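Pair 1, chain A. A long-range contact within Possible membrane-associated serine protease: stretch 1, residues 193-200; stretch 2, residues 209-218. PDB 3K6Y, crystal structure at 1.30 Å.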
# COMPACT_ATOMS: atom_id res chain seq x y z
N GLN A 193 29.86 4.29 11.10
CA GLN A 193 28.52 4.38 11.64
C GLN A 193 27.60 4.99 10.60
O GLN A 193 28.03 5.73 9.70
CB GLN A 193 28.51 5.19 12.93
CG GLN A 193 29.41 4.56 14.00
CD GLN A 193 29.10 5.02 15.41
OE1 GLN A 193 28.90 6.20 15.66
NE2 GLN A 193 29.06 4.07 16.35
N VAL A 194 26.31 4.69 10.76
CA VAL A 194 25.34 5.10 9.76
C VAL A 194 24.77 6.48 10.10
O VAL A 194 24.12 6.69 11.15
CB VAL A 194 24.21 4.06 9.64
CG1 VAL A 194 23.20 4.49 8.58
CG2 VAL A 194 24.78 2.70 9.25
N LEU A 195 24.96 7.41 9.17
CA LEU A 195 24.42 8.75 9.31
C LEU A 195 23.00 8.86 8.78
O LEU A 195 22.25 9.76 9.18
CB LEU A 195 25.29 9.76 8.55
CG LEU A 195 26.67 10.03 9.15
CD1 LEU A 195 27.53 10.78 8.15
CD2 LEU A 195 26.54 10.82 10.45
N GLY A 196 22.64 7.97 7.86
CA GLY A 196 21.30 7.99 7.30
C GLY A 196 21.16 7.02 6.16
O GLY A 196 22.08 6.23 5.90
N VAL A 197 20.01 7.09 5.49
CA VAL A 197 19.65 6.17 4.43
C VAL A 197 19.53 6.94 3.12
O VAL A 197 18.72 7.85 3.00
CB VAL A 197 18.30 5.47 4.75
CG1 VAL A 197 17.97 4.43 3.67
CG2 VAL A 197 18.34 4.84 6.13
N VAL A 198 20.37 6.59 2.16
CA VAL A 198 20.41 7.27 0.87
C VAL A 198 19.12 6.93 0.11
O VAL A 198 18.81 5.75 -0.01
CB VAL A 198 21.63 6.77 0.06
CG1 VAL A 198 21.68 7.44 -1.31
CG2 VAL A 198 22.93 7.04 0.84
N PHE A 199 18.40 7.92 -0.41
CA PHE A 199 17.12 7.63 -1.07
C PHE A 199 16.93 8.29 -2.42
O PHE A 199 16.05 7.88 -3.18
CB PHE A 199 15.92 7.91 -0.15
CG PHE A 199 15.59 9.36 0.04
CD1 PHE A 199 16.20 10.12 1.03
CD2 PHE A 199 14.63 9.98 -0.76
CE1 PHE A 199 15.87 11.46 1.23
CE2 PHE A 199 14.30 11.35 -0.58
CZ PHE A 199 14.92 12.07 0.42
N GLY A 200 17.71 9.31 -2.73
CA GLY A 200 17.43 10.03 -3.95
C GLY A 200 18.53 10.92 -4.41
O GLY A 200 19.55 11.10 -3.76
N GLY A 209 22.85 14.50 -3.73
CA GLY A 209 22.06 13.36 -3.25
C GLY A 209 21.28 13.74 -2.01
O GLY A 209 21.59 14.73 -1.33
N PHE A 210 20.28 12.90 -1.71
CA PHE A 210 19.41 13.11 -0.57
C PHE A 210 19.42 11.86 0.30
O PHE A 210 19.35 10.73 -0.21
CB PHE A 210 17.97 13.34 -1.02
CG PHE A 210 17.78 14.63 -1.75
CD1 PHE A 210 17.56 15.81 -1.05
CD2 PHE A 210 17.87 14.68 -3.13
CE1 PHE A 210 17.38 17.02 -1.71
CE2 PHE A 210 17.71 15.90 -3.82
CZ PHE A 210 17.48 17.06 -3.10
N VAL A 211 19.54 12.09 1.61
CA VAL A 211 19.72 11.04 2.60
C VAL A 211 18.79 11.27 3.78
O VAL A 211 18.80 12.37 4.36
CB VAL A 211 21.19 11.04 3.10
CG1 VAL A 211 21.42 9.94 4.13
CG2 VAL A 211 22.15 10.90 1.93
N LEU A 212 17.97 10.28 4.15
CA LEU A 212 17.16 10.43 5.36
C LEU A 212 18.07 10.39 6.55
O LEU A 212 18.92 9.50 6.64
CB LEU A 212 16.16 9.28 5.49
CG LEU A 212 15.16 9.08 4.36
CD1 LEU A 212 14.42 7.76 4.52
CD2 LEU A 212 14.17 10.26 4.30
N THR A 213 17.93 11.31 7.50
CA THR A 213 18.85 11.27 8.63
C THR A 213 18.60 10.06 9.55
O THR A 213 17.51 9.49 9.58
CB THR A 213 18.81 12.56 9.49
OG1 THR A 213 17.57 12.60 10.20
CG2 THR A 213 19.02 13.82 8.65
N ALA A 214 19.61 9.72 10.35
CA ALA A 214 19.42 8.70 11.37
C ALA A 214 18.22 9.03 12.28
O ALA A 214 17.41 8.16 12.59
CB ALA A 214 20.70 8.51 12.19
N GLY A 215 18.12 10.30 12.69
CA GLY A 215 17.00 10.74 13.51
C GLY A 215 15.66 10.56 12.82
O GLY A 215 14.67 10.20 13.47
N GLU A 216 15.61 10.81 11.51
CA GLU A 216 14.38 10.69 10.76
C GLU A 216 13.87 9.24 10.72
O GLU A 216 12.66 8.99 10.73
CB GLU A 216 14.59 11.21 9.33
CG GLU A 216 13.40 11.08 8.40
CD GLU A 216 12.18 11.85 8.87
OE1 GLU A 216 11.06 11.35 8.66
OE2 GLU A 216 12.34 12.97 9.42
N VAL A 217 14.80 8.28 10.63
CA VAL A 217 14.40 6.87 10.49
C VAL A 217 14.28 6.16 11.84
O VAL A 217 13.75 5.05 11.91
CB VAL A 217 15.31 6.07 9.52
CG1 VAL A 217 15.41 6.76 8.18
CG2 VAL A 217 16.69 5.81 10.10
N ALA A 218 14.71 6.83 12.92
CA ALA A 218 14.76 6.19 14.24
C ALA A 218 13.41 5.66 14.70
O ALA A 218 13.32 4.59 15.32
CB ALA A 218 15.33 7.16 15.28

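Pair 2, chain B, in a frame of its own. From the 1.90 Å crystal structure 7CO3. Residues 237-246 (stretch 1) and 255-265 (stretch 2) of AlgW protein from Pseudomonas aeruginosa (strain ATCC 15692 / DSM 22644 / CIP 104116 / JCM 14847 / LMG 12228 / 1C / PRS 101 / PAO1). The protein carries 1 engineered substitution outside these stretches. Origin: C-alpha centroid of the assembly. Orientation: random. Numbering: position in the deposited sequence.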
# COMPACT_ATOMS: atom_id res chain seq x y z
N ASN B 237 -16.50 -10.71 10.38
CA ASN B 237 -16.18 -11.83 11.24
C ASN B 237 -14.68 -12.04 11.30
O ASN B 237 -13.99 -11.89 10.30
CB ASN B 237 -16.86 -13.13 10.78
CG ASN B 237 -18.35 -12.96 10.56
OD1 ASN B 237 -19.10 -12.77 11.50
ND2 ASN B 237 -18.78 -13.03 9.30
N LEU B 238 -14.21 -12.46 12.47
CA LEU B 238 -12.78 -12.63 12.70
C LEU B 238 -12.22 -13.85 11.97
O LEU B 238 -12.65 -14.98 12.21
CB LEU B 238 -12.51 -12.78 14.19
CG LEU B 238 -11.06 -12.94 14.63
CD1 LEU B 238 -10.25 -11.63 14.36
CD2 LEU B 238 -11.01 -13.38 16.11
N ILE B 239 -11.20 -13.62 11.14
CA ILE B 239 -10.47 -14.69 10.48
C ILE B 239 -9.02 -14.80 10.92
O ILE B 239 -8.37 -15.81 10.61
CB ILE B 239 -10.56 -14.57 8.94
CG1 ILE B 239 -9.99 -13.22 8.45
CG2 ILE B 239 -12.03 -14.70 8.50
CD1 ILE B 239 -9.88 -13.13 6.93
N GLY B 240 -8.46 -13.82 11.62
CA GLY B 240 -7.07 -13.98 12.00
C GLY B 240 -6.62 -12.90 12.95
O GLY B 240 -7.34 -11.94 13.24
N ILE B 241 -5.41 -13.08 13.46
CA ILE B 241 -4.74 -12.15 14.36
C ILE B 241 -3.53 -11.63 13.61
O ILE B 241 -2.61 -12.40 13.32
CB ILE B 241 -4.32 -12.79 15.70
CG1 ILE B 241 -5.46 -13.54 16.36
CG2 ILE B 241 -3.75 -11.71 16.63
CD1 ILE B 241 -6.52 -12.61 16.90
N ASN B 242 -3.55 -10.35 13.26
CA ASN B 242 -2.43 -9.73 12.55
C ASN B 242 -1.17 -9.76 13.40
O ASN B 242 -1.18 -9.39 14.56
CB ASN B 242 -2.78 -8.29 12.19
CG ASN B 242 -3.95 -8.23 11.23
OD1 ASN B 242 -4.03 -9.05 10.31
ND2 ASN B 242 -4.86 -7.32 11.46
N THR B 243 -0.06 -10.12 12.77
CA THR B 243 1.13 -10.52 13.50
C THR B 243 2.41 -9.89 13.00
O THR B 243 3.18 -9.36 13.79
CB THR B 243 1.27 -12.05 13.40
OG1 THR B 243 0.26 -12.65 14.22
CG2 THR B 243 2.64 -12.51 13.90
N ALA B 244 2.65 -9.98 11.69
CA ALA B 244 3.94 -9.67 11.11
C ALA B 244 3.77 -9.08 9.70
O ALA B 244 2.70 -9.17 9.07
CB ALA B 244 4.83 -10.92 11.06
N ILE B 245 4.86 -8.50 9.20
CA ILE B 245 4.95 -8.01 7.83
C ILE B 245 6.31 -8.36 7.26
O ILE B 245 7.26 -8.65 7.99
CB ILE B 245 4.74 -6.49 7.74
CG1 ILE B 245 5.98 -5.73 8.24
CG2 ILE B 245 3.47 -6.09 8.50
CD1 ILE B 245 5.97 -4.18 7.86
N PHE B 246 6.40 -8.32 5.95
CA PHE B 246 7.68 -8.37 5.27
C PHE B 246 7.86 -7.02 4.58
O PHE B 246 6.99 -6.59 3.81
CB PHE B 246 7.78 -9.52 4.26
CG PHE B 246 9.17 -9.78 3.80
CD1 PHE B 246 9.76 -8.98 2.81
CD2 PHE B 246 9.92 -10.79 4.38
CE1 PHE B 246 11.09 -9.20 2.40
CE2 PHE B 246 11.24 -11.02 3.97
CZ PHE B 246 11.82 -10.23 2.99
N ILE B 255 2.62 -6.71 2.13
CA ILE B 255 2.89 -8.13 2.42
C ILE B 255 2.77 -8.29 3.94
O ILE B 255 3.74 -8.15 4.68
CB ILE B 255 4.26 -8.57 1.91
CG1 ILE B 255 4.48 -8.21 0.42
CG2 ILE B 255 4.51 -10.11 2.20
CD1 ILE B 255 3.59 -8.87 -0.49
N GLY B 256 1.58 -8.60 4.44
CA GLY B 256 1.37 -8.81 5.88
C GLY B 256 0.83 -10.20 6.20
O GLY B 256 0.26 -10.84 5.34
N PHE B 257 0.90 -10.60 7.47
CA PHE B 257 0.67 -11.99 7.87
C PHE B 257 -0.18 -12.04 9.13
O PHE B 257 0.11 -11.35 10.10
CB PHE B 257 1.99 -12.69 8.12
CG PHE B 257 2.87 -12.72 6.93
CD1 PHE B 257 2.57 -13.54 5.86
CD2 PHE B 257 4.01 -11.89 6.86
CE1 PHE B 257 3.39 -13.59 4.75
CE2 PHE B 257 4.81 -11.92 5.74
CZ PHE B 257 4.50 -12.76 4.69
N ALA B 258 -1.25 -12.85 9.08
CA ALA B 258 -2.16 -13.00 10.21
C ALA B 258 -2.24 -14.47 10.62
O ALA B 258 -2.22 -15.35 9.76
CB ALA B 258 -3.57 -12.45 9.86
N ILE B 259 -2.31 -14.72 11.93
CA ILE B 259 -2.50 -16.08 12.45
C ILE B 259 -3.97 -16.48 12.28
O ILE B 259 -4.84 -15.81 12.80
CB ILE B 259 -2.07 -16.17 13.92
CG1 ILE B 259 -0.60 -15.80 14.04
CG2 ILE B 259 -2.35 -17.57 14.49
CD1 ILE B 259 -0.14 -15.42 15.48
N PRO B 260 -4.25 -17.58 11.57
CA PRO B 260 -5.64 -17.97 11.33
C PRO B 260 -6.42 -18.25 12.62
O PRO B 260 -5.87 -18.72 13.61
CB PRO B 260 -5.51 -19.27 10.51
CG PRO B 260 -4.15 -19.35 10.10
CD PRO B 260 -3.30 -18.60 11.12
N THR B 261 -7.72 -17.97 12.57
CA THR B 261 -8.59 -18.08 13.73
C THR B 261 -8.59 -19.50 14.29
O THR B 261 -8.57 -19.70 15.51
CB THR B 261 -10.01 -17.64 13.35
OG1 THR B 261 -10.11 -16.19 13.33
CG2 THR B 261 -11.03 -18.18 14.33
N LYS B 262 -8.58 -20.50 13.39
CA LYS B 262 -8.64 -21.90 13.80
C LYS B 262 -7.46 -22.28 14.69
O LYS B 262 -7.63 -22.94 15.71
CB LYS B 262 -8.71 -22.82 12.58
CG LYS B 262 -8.82 -24.34 12.90
CD LYS B 262 -9.46 -25.11 11.75
CE LYS B 262 -8.47 -26.06 11.07
NZ LYS B 262 -9.09 -26.80 9.92
N LEU B 263 -6.24 -21.87 14.30
CA LEU B 263 -5.09 -22.04 15.17
C LEU B 263 -5.22 -21.22 16.43
O LEU B 263 -4.96 -21.72 17.53
CB LEU B 263 -3.80 -21.65 14.43
CG LEU B 263 -2.48 -21.84 15.18
CD1 LEU B 263 -2.44 -23.28 15.74
CD2 LEU B 263 -1.28 -21.59 14.27
N ALA B 264 -5.61 -19.94 16.31
CA ALA B 264 -5.59 -19.07 17.47
C ALA B 264 -6.61 -19.51 18.53
O ALA B 264 -6.36 -19.34 19.74
CB ALA B 264 -5.84 -17.62 17.06
N LEU B 265 -7.78 -20.01 18.11
CA LEU B 265 -8.80 -20.43 19.07
C LEU B 265 -8.34 -21.63 19.90
O LEU B 265 -8.60 -21.68 21.11
CB LEU B 265 -10.11 -20.74 18.35
CG LEU B 265 -10.82 -19.60 17.65
CD1 LEU B 265 -12.20 -19.99 17.14
CD2 LEU B 265 -10.91 -18.44 18.61
O HOH W 1 4.61 -5.15 3.90

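The sharpest difference sits at the beta bulge, where Phe199(A) of pair 1 superposes on Thr243(B) of pair 2. The phenylalanine, chi1 p, lays its ring along the partner strand: Phe210(A) CB lies over one ring face, 4.0 Å from the centroid of the Phe199(A) ring in a CH-pi contact, while Phe199(A) CD1 reaches Leu212(A) CG at 3.6 Å. The threonine, chi1 m, donates from Thr243(B) OG1 to Ile241(B) O at 3.0 Å, and that hydroxyl is also bonded elsewhere in the structure; it touches the partner strand through Thr243(B) OG1 and Ile259(B) CD1, 3.1 Å apart.

Beneath these choices the backbone is the same, the 14 central residues superposing to 0.3 Å. In each pair two antiparallel strands cross at 134° or 130°, and the second runs straight into a helix. The register slips by one at the bulge, so one carbonyl serves two successive amides. In pair 1, Phe210(A) O accepts from Phe199(A) N at 3.0 Å and, weakly, from Gly200(A) N at 3.3 Å; in pair 2, Phe257(B) O accepts from Thr243(B) N at 2.9 Å and from Ala244(B) N at 3.3 Å. Both bulges thus keep the carbonyl of a matched phenylalanine, chi1 m in each.

One glycine is common to the first strands. An ideal CB on Gly196(A) would lie 2.8 Å from Val211(A) CG1, a clash; on Gly240(B) it would lie 3.2 Å from Ala258(B) CB, merely tight. In both pairs the partner strand's carbonyl, Leu212(A) O or Ile259(B) O, crowds the same place, so little or no room is left for a CB, more severely in pair 1.

The next pairs match in shape more than in identity. Val197(A) with Leu212(A) superposes on Ile241(B) with Ile259(B), and in both the CB atoms of the two residues are 4.4 Å apart. Toward the helix, Val197(A) CG2 meets Val217(A) CG1 at 4.1 Å, and Ile241(B) CG1 meets Ala264(B) CB at 4.2 Å: the longer strand residue faces the shorter helix residue. On the other face, Val198(A) CG2 packs on Val211(A) CG2 at 4.1 Å, whereas Asn242(B) brings OD1 to 3.5 Å from Ala258(B) CB and leaves that buried oxygen without a polar partner.

The helix starts differ too. Thr213(A) caps its helix, OG1 accepting from Glu216(A) N at 3.0 Å; its match, Pro260(B), has no side-chain acceptor. The following residue ties helix to strand in both, Ala214(A) N to Leu195(A) O at 2.9 Å and Thr261(B) N to Ile239(B) O at 3.0 Å. Thr261(B) OG1 adds a weak bond to Leu238(B) O at 3.0 Å, which an alanine cannot make.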